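Local coordinates for calmodulin binding transcription activator 1 (Homo sapiens, PDB 2CXK), which acts as a transcriptional activator that probably binds double-stranded DNA and may interact with calmodulin, represented here by its TIG domain, at the interface of chains A and B. Residues are numbered along the deposited sequence; one frame, centred on the assembly and turned at random. Chains: chain A/B, calmodulin binding transcription activator 1.

The interface of chains A and B. Residues chain A 10-11, 28; chain B 26, 52-53, 56.
A:Thr10 and B:Gln53 make a polar link across this patch, their side chains meeting at about a right angle. The hydroxyl OG1 of A:Thr10 donates to the amide oxygen OE1 of B:Gln53 over 2.7 Å. It approaches from above the carbonyl plane, 47° out of it, and so misses the lone-pair directions. Glutamine suits the place because its chain runs extended beyond CG and carries a neutral acceptor across to the other chain.

Within chain A, OG1 of A:Thr10 also pairs with OG1 of A:Thr28 at 2.7 Å. OG1 of A:Thr28 lies 3.2 Å from the backbone O of A:Asp11, a longer bond with a strongly bent carbonyl angle of 102°. With the proton of A:Thr10 committed to B:Gln53, the one proton of A:Thr28 can serve either A:Thr10 or A:Asp11, and the bent bond is likely the weaker choice.

Apolar contacts flank the polar link. OG1 of A:Thr28 sits between the backbone N and the carbonyl carbon (chi1 64°), leaving methyl CG2 to meet compact, branched B:Val56 tip to tip, 3.7 Å from its CG2. Threonine thus serves its own chain with the hydroxyl and the partner with the methyl. The two arms of B:Ile52 reach different residues: CG2 rests 3.9 Å from CB of A:Thr10, while CD1 makes van der Waals contact with carboxylate oxygen OD2 of A:Asp11. Branched B:Leu26 sets CD2 4.0 Å from A:Asp11 CG, so methyls edge the carboxylate.

A:Thr10 precedes strand 11-13 and A:Thr28 ends strand 24-28; they meet loop residue B:Ile52, one-residue strand B:Gln53 and B:Val56, which starts strand 56-60. A:Asp11, opening strand 11-13, also meets B:Leu26 of strand 24-28. The patch belongs to a two-fold interface between TIG domains, immunoglobulin-like beta-sandwiches, whose biological relevance the structure alone does not show.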
loop_
_atom_site.group_PDB
_atom_site.type_symbol
_atom_site.label_atom_id
_atom_site.label_comp_id
_atom_site.label_asym_id
_atom_site.label_seq_id
_atom_site.Cartn_x
_atom_site.Cartn_y
_atom_site.Cartn_z
ATOM N N THR A 10 -10.165 -2.763 2.894
ATOM C CA THR A 10 -10.519 -2.522 1.498
ATOM C C THR A 10 -9.388 -2.929 0.547
ATOM O O THR A 10 -9.644 -3.353 -0.576
ATOM C CB THR A 10 -10.914 -1.042 1.256
ATOM O OG1 THR A 10 -9.941 -0.171 1.838
ATOM C CG2 THR A 10 -12.277 -0.753 1.879
ATOM N N ASP A 11 -8.146 -2.818 1.009
ATOM C CA ASP A 11 -6.982 -3.202 0.209
ATOM C C ASP A 11 -5.740 -3.184 1.101
ATOM O O ASP A 11 -5.774 -2.679 2.222
ATOM C CB ASP A 11 -6.777 -2.224 -0.952
ATOM C CG ASP A 11 -6.290 -2.913 -2.221
ATOM O OD1 ASP A 11 -5.520 -3.892 -2.129
ATOM O OD2 ASP A 11 -6.680 -2.468 -3.318
ATOM N N THR A 28 -5.648 -0.427 4.033
ATOM C CA THR A 28 -6.691 0.572 4.001
ATOM C C THR A 28 -8.026 0.025 4.471
ATOM O O THR A 28 -8.308 -1.172 4.372
ATOM C CB THR A 28 -6.825 1.170 2.584
ATOM O OG1 THR A 28 -7.231 0.151 1.666
ATOM C CG2 THR A 28 -5.496 1.750 2.140
ATOM N N LEU B 26 -0.215 0.855 -4.173
ATOM C CA LEU B 26 -1.193 1.731 -3.547
ATOM C C LEU B 26 -0.457 3.032 -3.286
ATOM O O LEU B 26 0.682 3.017 -2.832
ATOM C CB LEU B 26 -1.704 1.154 -2.215
ATOM C CG LEU B 26 -2.540 -0.126 -2.293
ATOM C CD1 LEU B 26 -3.025 -0.473 -0.899
ATOM C CD2 LEU B 26 -3.737 0.053 -3.245
ATOM N N ILE B 52 -9.729 3.666 -4.567
ATOM C CA ILE B 52 -10.284 2.588 -3.745
ATOM C C ILE B 52 -11.254 3.180 -2.735
ATOM O O ILE B 52 -12.321 2.626 -2.469
ATOM C CB ILE B 52 -9.162 1.845 -2.981
ATOM C CG1 ILE B 52 -8.226 1.162 -3.972
ATOM C CG2 ILE B 52 -9.761 0.842 -2.002
ATOM C CD1 ILE B 52 -8.920 0.171 -4.892
ATOM N N GLN B 53 -10.846 4.307 -2.167
ATOM C CA GLN B 53 -11.625 5.057 -1.196
ATOM C C GLN B 53 -10.905 6.393 -1.077
ATOM O O GLN B 53 -9.755 6.514 -1.498
ATOM C CB GLN B 53 -11.649 4.341 0.157
ATOM C CG GLN B 53 -10.283 4.155 0.798
ATOM C CD GLN B 53 -10.382 3.448 2.139
ATOM O OE1 GLN B 53 -10.899 2.335 2.227
ATOM N NE2 GLN B 53 -9.889 4.094 3.186
ATOM N N VAL B 56 -6.973 7.058 -1.264
ATOM C CA VAL B 56 -6.277 5.844 -1.664
ATOM C C VAL B 56 -6.433 5.486 -3.131
ATOM O O VAL B 56 -7.538 5.209 -3.597
ATOM C CB VAL B 56 -6.762 4.648 -0.833
ATOM C CG1 VAL B 56 -6.018 3.380 -1.251
ATOM C CG2 VAL B 56 -6.571 4.948 0.641
#